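PDB 1VKF: glycerol uptake operon antiterminator-related protein from Thermotoga maritima, which is of unknown function but belongs to the glycerol-3-phosphate responsive antiterminators, a TIM-barrel family, and may take part in controlling glycerol uptake genes. Local coordinates for residues A[152-157]-A[172-177]; A[106-111]-A[133-138]. All blocks are in the same frame, centred on the assembly; numbering follows the deposited sequence.

How the contacts relate
Following the chain from its N terminus, contact 2 forms first: strand 105-110 runs out, helix 114-127 brings the chain back, and strand 131-135 lies down parallel to the first, with 21 residues between segments 106-111 and 133-138. Contact 1 closes a shorter loop in the same way, with 14 residues between 152-157 and 172-177 and strands 151-155 and 173-176 joined through helix 161-167. The loops are in series and neither nest nor cross. They are tied together because strand 151-155 is also the sheet neighbour of strand 131-135, where I153 O and V134 N are probably hydrogen-bonded. Together the contacts make four consecutive strands of the barrel, which closes when strand 173-176 pairs with strand 16-21.

Contact 1 of 2, residues A[152-157]-A[172-177]; sequences VIAAGL and SAISTS. With CIT (citric acid), chain E.
I153 and S175 share the barrel-lining face with A155 and A173. I153 CG2 lies 3.8 Å from S175 N, while I153 CG1 packs on A173 CB; a branched apolar chain suits this interior layer, where both I153 and A173 also meet I18. On the helix-facing side, I174 sends CG1 to 4.1 Å from A154 CB, and the small methyl of A154 leaves room for A140 of helix 140-144. The strands are joined by A154 N to A173 O (2.8 Å) and S175 N to A154 O (2.9 Å), both fairly straight.

Towards the strand ends the lining turns polar. S175 OG, anti to its backbone N (chi1 171°), donates to citrate O1 at 3.1 Å, beside the methyl of A155. S177 OG lies between its backbone N and carbonyl carbon (chi1 69°). From there it bonds the citrate (S177 OG to CIT O5 2.6 Å). S177 N holds O6, and L157 N reaches O4 from the other segment. The citrate probably came from the crystallisation liquor, yet it sits where TIM barrels have their ligand pocket, at the C-terminal ends of two parallel strands joined as a beta-alpha-beta unit.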
ATOM      1  N   VAL A 152       7.601  -6.210   4.088  1.00 11.63           N
ATOM      2  CA  VAL A 152       6.184  -6.525   4.169  1.00 13.01           C
ATOM      3  C   VAL A 152       5.431  -5.428   4.949  1.00 10.33           C
ATOM      4  O   VAL A 152       5.828  -5.026   6.043  1.00 11.33           O
ATOM      5  CB  VAL A 152       5.944  -7.916   4.811  1.00 10.50           C
ATOM      6  CG1 VAL A 152       4.435  -8.183   4.997  1.00 13.26           C
ATOM      7  CG2 VAL A 152       6.598  -9.002   3.964  1.00 15.08           C
ATOM      8  N   ILE A 153       4.356  -4.936   4.348  1.00 10.12           N
ATOM      9  CA  ILE A 153       3.399  -4.085   5.010  1.00  7.94           C
ATOM     10  C   ILE A 153       2.163  -4.916   5.242  1.00 10.63           C
ATOM     11  O   ILE A 153       1.613  -5.520   4.312  1.00 10.66           O
ATOM     12  CB  ILE A 153       3.061  -2.897   4.116  1.00  7.19           C
ATOM     13  CG1 ILE A 153       4.292  -2.071   3.817  1.00 12.87           C
ATOM     14  CG2 ILE A 153       1.937  -2.038   4.767  1.00  8.12           C
ATOM     15  CD1 ILE A 153       4.156  -1.214   2.596  1.00 15.79           C
ATOM     16  N   ALA A 154       1.722  -4.962   6.483  1.00  8.22           N
ATOM     17  CA  ALA A 154       0.514  -5.658   6.827  1.00  7.28           C
ATOM     18  C   ALA A 154      -0.669  -4.753   6.656  1.00 11.00           C
ATOM     19  O   ALA A 154      -0.599  -3.587   6.962  1.00 10.54           O
ATOM     20  CB  ALA A 154       0.581  -6.131   8.244  1.00  9.19           C
ATOM     21  N   ALA A 155      -1.767  -5.294   6.169  1.00  7.48           N
ATOM     22  CA  ALA A 155      -3.013  -4.517   6.150  1.00  9.26           C
ATOM     23  C   ALA A 155      -4.233  -5.379   6.252  1.00 11.23           C
ATOM     24  O   ALA A 155      -4.285  -6.484   5.703  1.00 10.36           O
ATOM     25  CB  ALA A 155      -3.057  -3.668   4.818  1.00 10.45           C
ATOM     26  N   GLY A 156      -5.280  -4.823   6.865  1.00  8.01           N
ATOM     27  CA  GLY A 156      -6.576  -5.478   6.898  1.00  9.96           C
ATOM     28  C   GLY A 156      -6.940  -6.139   8.196  1.00  8.91           C
ATOM     29  O   GLY A 156      -6.232  -7.004   8.690  1.00  7.24           O
ATOM     30  N   LEU A 157      -8.046  -5.696   8.791  1.00  6.62           N
ATOM     31  CA  LEU A 157      -8.617  -6.269  10.006  1.00 10.07           C
ATOM     32  C   LEU A 157      -7.670  -6.217  11.230  1.00 10.57           C
ATOM     33  O   LEU A 157      -7.756  -7.055  12.115  1.00 10.62           O
ATOM     34  CB  LEU A 157      -9.125  -7.690   9.771  1.00  9.24           C
ATOM     35  CG  LEU A 157     -10.138  -7.865   8.640  1.00 11.01           C
ATOM     36  CD1 LEU A 157     -10.547  -9.346   8.417  1.00 12.64           C
ATOM     37  CD2 LEU A 157     -11.392  -7.044   8.927  1.00 10.85           C
ATOM     38  N   SER A 172       7.478  -4.752   8.617  1.00 13.87           N
ATOM     39  CA  SER A 172       7.991  -3.392   8.699  1.00 14.43           C
ATOM     40  C   SER A 172       6.941  -2.405   9.127  1.00 12.64           C
ATOM     41  O   SER A 172       7.229  -1.514   9.918  1.00 12.00           O
ATOM     42  CB  SER A 172       8.546  -2.948   7.361  1.00 18.17           C
ATOM     43  OG  SER A 172       9.699  -3.699   7.079  1.00 20.03           O
ATOM     44  N   ALA A 173       5.742  -2.562   8.582  1.00  8.74           N
ATOM     45  CA  ALA A 173       4.695  -1.552   8.759  1.00  9.73           C
ATOM     46  C   ALA A 173       3.298  -2.125   8.686  1.00 10.59           C
ATOM     47  O   ALA A 173       3.094  -3.226   8.242  1.00 11.25           O
ATOM     48  CB  ALA A 173       4.876  -0.500   7.687  1.00  9.59           C
ATOM     49  N   ILE A 174       2.321  -1.345   9.120  1.00  8.59           N
ATOM     50  CA  ILE A 174       0.913  -1.648   8.956  1.00  9.15           C
ATOM     51  C   ILE A 174       0.179  -0.452   8.361  1.00 10.40           C
ATOM     52  O   ILE A 174       0.321   0.650   8.858  1.00  9.20           O
ATOM     53  CB  ILE A 174       0.248  -1.902  10.346  1.00  8.65           C
ATOM     54  CG1 ILE A 174       0.847  -3.125  11.038  1.00 10.06           C
ATOM     55  CG2 ILE A 174      -1.245  -2.022  10.194  1.00 12.17           C
ATOM     56  CD1 ILE A 174       0.447  -3.258  12.507  1.00  9.90           C
ATOM     57  N   SER A 175      -0.600  -0.688   7.321  1.00  7.55           N
ATOM     58  CA  SER A 175      -1.455   0.285   6.732  1.00  9.26           C
ATOM     59  C   SER A 175      -2.820   0.175   7.381  1.00  8.64           C
ATOM     60  O   SER A 175      -3.441  -0.878   7.387  1.00 11.42           O
ATOM     61  CB  SER A 175      -1.579   0.110   5.213  1.00 10.45           C
ATOM     62  OG  SER A 175      -2.619   0.987   4.723  1.00 14.74           O
ATOM     63  N   THR A 176      -3.326   1.284   7.920  1.00  8.59           N
ATOM     64  CA  THR A 176      -4.644   1.306   8.586  1.00  7.48           C
ATOM     65  C   THR A 176      -5.266   2.681   8.559  1.00  8.14           C
ATOM     66  O   THR A 176      -4.546   3.698   8.538  1.00  9.74           O
ATOM     67  CB  THR A 176      -4.472   0.881  10.086  1.00 10.89           C
ATOM     68  OG1 THR A 176      -5.715   0.995  10.812  1.00 10.29           O
ATOM     69  CG2 THR A 176      -3.464   1.774  10.799  1.00 11.73           C
ATOM     70  N   SER A 177      -6.595   2.723   8.553  1.00  8.68           N
ATOM     71  CA  SER A 177      -7.348   4.013   8.614  1.00 12.20           C
ATOM     72  C   SER A 177      -7.729   4.382  10.059  1.00 11.93           C
ATOM     73  O   SER A 177      -8.389   5.418  10.309  1.00 12.75           O
ATOM     74  CB  SER A 177      -8.595   4.007   7.716  1.00 14.53           C
ATOM     75  OG  SER A 177      -9.597   3.129   8.218  1.00 14.34           O
TER
HETATM   76  C1  CIT E 501      -6.069  -1.039   4.073  1.00 34.49           C
HETATM   77  O1  CIT E 501      -4.858  -0.904   3.824  1.00 35.37           O
HETATM   78  O2  CIT E 501      -6.759  -1.737   3.320  1.00 30.77           O
HETATM   79  C2  CIT E 501      -6.645  -0.314   5.260  1.00 27.84           C
HETATM   80  C3  CIT E 501      -8.036  -0.705   5.766  1.00 28.20           C
HETATM   81  O7  CIT E 501      -9.051  -0.727   4.749  1.00 28.61           O
HETATM   82  C4  CIT E 501      -7.968  -2.049   6.499  1.00 25.64           C
HETATM   83  C5  CIT E 501      -9.269  -2.493   7.089  1.00 32.28           C
HETATM   84  O3  CIT E 501     -10.216  -1.689   7.240  1.00 30.56           O
HETATM   85  O4  CIT E 501      -9.466  -3.694   7.432  1.00 25.48           O
HETATM   86  C6  CIT E 501      -8.458   0.385   6.749  1.00 23.72           C
HETATM   87  O5  CIT E 501      -9.344   1.256   6.403  1.00 27.52           O
HETATM   88  O6  CIT E 501      -7.936   0.331   7.907  1.00 22.53           O
HETATM   89  O   HOH W   1       9.135  -6.310   6.453  1.00 27.73           O
HETATM   90  O   HOH W   2      -5.195  -2.646   8.734  1.00 21.14           O

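Contact 2 of 2, residues A[106-111]-A[133-138]; sequences VLRFFA and EVLPGA
The R108 guanidinium carries L135 CD1 over the centre of one face, 3.9 Å above its plane, while L135 CD2 lies 3.5 Å from R108 NH2. A leucine suits the place because its two methyls can pack on the flat, weakly hydrated face of the guanidinium while the N-H groups at the rim stay available for polar partners. CD1 also lies at the edge of the F110 ring, near its plane and 4.1 Å from F110 CD1; R108 NH1 lies in that ring's plane at its edge too.

R108 and E133 run side by side and point the same way. E133 is extended, with CG anti to its backbone N (chi1 -175°), and R108 bends at chi3 to bring NE to OE1 at 3.0 Å. The salt bridge holds, but its hydrogen bond is weak, and the guanidinium and carboxylate planes stand 76° apart. An alanine at R108 would probably leave the buried E133 OE1 without this charged mate, L135 without the flat group it covers, and the nearby citrate without a positive neighbour about 3 Å away between nearest atoms.

On the other face F109 CB lies beside V134 CG2, and just past the strand A111 CB, directed toward the partner segment, meets V134 CG1 at 3.8 Å. The backbones are laced in parallel by E133 N to L107 O, a weak F109 N to E133 O, L135 N to F109 O and A111 N to L135 O (2.8 Å). Beyond L135 a cis peptide precedes P136, where the chain leaves the strand. V143 of helix 140-144 packs on F109, A111 and V134, with A140 also touching V134. Strand 86-89 flanks strand 105-110 on its other side, and strand 151-155 flanks strand 131-135, with A155 against E133 and L135.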
ATOM      1  N   VAL A 106       4.006  -0.912  -4.821  1.00  6.93           N
ATOM      2  CA  VAL A 106       3.733  -1.918  -3.843  1.00  9.13           C
ATOM      3  C   VAL A 106       2.754  -2.919  -4.448  1.00 11.58           C
ATOM      4  O   VAL A 106       1.708  -2.521  -4.943  1.00 11.15           O
ATOM      5  CB  VAL A 106       3.128  -1.312  -2.566  1.00 10.87           C
ATOM      6  CG1 VAL A 106       2.855  -2.377  -1.562  1.00 11.09           C
ATOM      7  CG2 VAL A 106       4.107  -0.288  -1.984  1.00 14.34           C
ATOM      8  N   LEU A 107       3.071  -4.213  -4.351  1.00 10.31           N
ATOM      9  CA  LEU A 107       2.203  -5.268  -4.846  1.00  9.02           C
ATOM     10  C   LEU A 107       1.417  -5.837  -3.688  1.00 12.30           C
ATOM     11  O   LEU A 107       2.006  -6.264  -2.690  1.00 10.12           O
ATOM     12  CB  LEU A 107       2.978  -6.390  -5.523  1.00 10.25           C
ATOM     13  CG  LEU A 107       2.086  -7.502  -6.134  1.00 13.89           C
ATOM     14  CD1 LEU A 107       1.326  -7.045  -7.337  1.00 16.06           C
ATOM     15  CD2 LEU A 107       2.961  -8.704  -6.503  1.00 21.94           C
ATOM     16  N   ARG A 108       0.098  -5.817  -3.818  1.00 10.27           N
ATOM     17  CA  ARG A 108      -0.792  -6.459  -2.843  1.00 16.09           C
ATOM     18  C   ARG A 108      -0.758  -7.979  -2.991  1.00 15.22           C
ATOM     19  O   ARG A 108      -0.551  -8.508  -4.092  1.00 15.29           O
ATOM     20  CB  ARG A 108      -2.214  -5.981  -2.999  1.00 15.87           C
ATOM     21  CG  ARG A 108      -2.465  -4.511  -2.719  1.00 21.74           C
ATOM     22  CD  ARG A 108      -3.966  -4.147  -2.736  1.00 31.61           C
ATOM     23  NE  ARG A 108      -4.320  -3.518  -1.481  1.00 37.59           N
ATOM     24  CZ  ARG A 108      -5.426  -3.720  -0.771  1.00 31.94           C
ATOM     25  NH1 ARG A 108      -6.373  -4.524  -1.201  1.00 32.33           N
ATOM     26  NH2 ARG A 108      -5.583  -3.067   0.388  1.00 43.70           N
ATOM     27  N   PHE A 109      -0.968  -8.669  -1.862  1.00 12.64           N
ATOM     28  CA  PHE A 109      -0.810 -10.108  -1.735  1.00 12.30           C
ATOM     29  C   PHE A 109      -1.946 -10.557  -0.786  1.00 11.39           C
ATOM     30  O   PHE A 109      -1.972 -10.191   0.392  1.00 11.60           O
ATOM     31  CB  PHE A 109       0.587 -10.349  -1.165  1.00 11.27           C
ATOM     32  CG  PHE A 109       0.984 -11.792  -0.962  1.00 13.28           C
ATOM     33  CD1 PHE A 109       0.069 -12.809  -0.813  1.00 27.55           C
ATOM     34  CD2 PHE A 109       2.323 -12.118  -0.959  1.00 22.34           C
ATOM     35  CE1 PHE A 109       0.487 -14.114  -0.653  1.00 31.49           C
ATOM     36  CE2 PHE A 109       2.753 -13.437  -0.806  1.00 31.68           C
ATOM     37  CZ  PHE A 109       1.833 -14.421  -0.643  1.00 26.39           C
ATOM     38  N   PHE A 110      -2.922 -11.327  -1.313  1.00  8.79           N
ATOM     39  CA  PHE A 110      -4.035 -11.792  -0.523  1.00  9.10           C
ATOM     40  C   PHE A 110      -3.638 -13.200   0.024  1.00 11.91           C
ATOM     41  O   PHE A 110      -3.669 -14.205  -0.716  1.00  9.80           O
ATOM     42  CB  PHE A 110      -5.287 -11.932  -1.402  1.00  8.04           C
ATOM     43  CG  PHE A 110      -5.837 -10.635  -1.954  1.00 14.70           C
ATOM     44  CD1 PHE A 110      -5.540  -9.397  -1.390  1.00 20.00           C
ATOM     45  CD2 PHE A 110      -6.728 -10.676  -3.035  1.00 20.11           C
ATOM     46  CE1 PHE A 110      -6.093  -8.223  -1.922  1.00 18.93           C
ATOM     47  CE2 PHE A 110      -7.267  -9.495  -3.552  1.00 21.74           C
ATOM     48  CZ  PHE A 110      -6.940  -8.290  -3.001  1.00 22.83           C
ATOM     49  N   ALA A 111      -3.267 -13.259   1.299  1.00  8.73           N
ATOM     50  CA  ALA A 111      -2.705 -14.474   1.918  1.00  8.05           C
ATOM     51  C   ALA A 111      -3.852 -15.313   2.525  1.00  9.49           C
ATOM     52  O   ALA A 111      -4.107 -15.315   3.745  1.00  8.16           O
ATOM     53  CB  ALA A 111      -1.636 -14.098   2.929  1.00  7.58           C
ATOM     54  N   GLU A 133       2.416  -5.729   0.208  1.00  8.21           N
ATOM     55  CA  GLU A 133       1.365  -5.541   1.205  1.00 10.10           C
ATOM     56  C   GLU A 133       0.546  -6.810   1.343  1.00  9.88           C
ATOM     57  O   GLU A 133      -0.124  -7.238   0.403  1.00 12.08           O
ATOM     58  CB  GLU A 133       0.480  -4.355   0.872  1.00 10.36           C
ATOM     59  CG  GLU A 133      -0.571  -4.034   1.958  1.00  7.05           C
ATOM     60  CD  GLU A 133      -1.440  -2.859   1.575  1.00 19.36           C
ATOM     61  OE1 GLU A 133      -2.174  -2.992   0.594  1.00 26.07           O
ATOM     62  OE2 GLU A 133      -1.394  -1.850   2.291  1.00 17.03           O
ATOM     63  N   VAL A 134       0.608  -7.389   2.520  1.00  8.98           N
ATOM     64  CA  VAL A 134      -0.065  -8.677   2.794  1.00 10.13           C
ATOM     65  C   VAL A 134      -1.330  -8.440   3.576  1.00  9.50           C
ATOM     66  O   VAL A 134      -1.320  -7.810   4.634  1.00 10.50           O
ATOM     67  CB  VAL A 134       0.836  -9.627   3.553  1.00  9.35           C
ATOM     68  CG1 VAL A 134       0.070 -10.903   3.906  1.00 13.65           C
ATOM     69  CG2 VAL A 134       2.104  -9.922   2.754  1.00  9.61           C
ATOM     70  N   LEU A 135      -2.424  -9.008   3.074  1.00  6.83           N
ATOM     71  CA  LEU A 135      -3.731  -8.931   3.710  1.00  7.87           C
ATOM     72  C   LEU A 135      -4.308 -10.346   3.957  1.00  7.28           C
ATOM     73  O   LEU A 135      -4.070 -11.242   3.137  1.00  8.47           O
ATOM     74  CB  LEU A 135      -4.720  -8.161   2.852  1.00 11.44           C
ATOM     75  CG  LEU A 135      -4.320  -6.735   2.412  1.00 10.81           C
ATOM     76  CD1 LEU A 135      -3.690  -6.732   1.071  1.00 13.01           C
ATOM     77  CD2 LEU A 135      -5.598  -5.894   2.442  1.00 18.01           C
ATOM     78  N   PRO A 136      -5.044 -10.545   5.051  1.00  7.53           N
ATOM     79  CA  PRO A 136      -5.214  -9.565   6.141  1.00  7.97           C
ATOM     80  C   PRO A 136      -3.957  -9.520   7.025  1.00 10.16           C
ATOM     81  O   PRO A 136      -3.013 -10.328   6.898  1.00  9.41           O
ATOM     82  CB  PRO A 136      -6.389 -10.129   6.934  1.00  8.47           C
ATOM     83  CG  PRO A 136      -6.239 -11.665   6.759  1.00  9.81           C
ATOM     84  CD  PRO A 136      -5.718 -11.812   5.372  1.00 10.46           C
ATOM     85  N   GLY A 137      -3.908  -8.567   7.948  1.00  8.01           N
ATOM     86  CA  GLY A 137      -2.706  -8.311   8.687  1.00  7.81           C
ATOM     87  C   GLY A 137      -2.223  -9.443   9.602  1.00  8.21           C
ATOM     88  O   GLY A 137      -1.018  -9.617   9.759  1.00 10.66           O
ATOM     89  N   ALA A 138      -3.178 -10.216  10.114  1.00  8.88           N
ATOM     90  CA  ALA A 138      -2.923 -11.280  11.083  1.00  8.97           C
ATOM     91  C   ALA A 138      -1.961 -12.322  10.518  1.00  9.84           C
ATOM     92  O   ALA A 138      -1.247 -12.974  11.273  1.00 10.56           O
ATOM     93  CB  ALA A 138      -4.225 -11.910  11.550  1.00 12.45           C
TER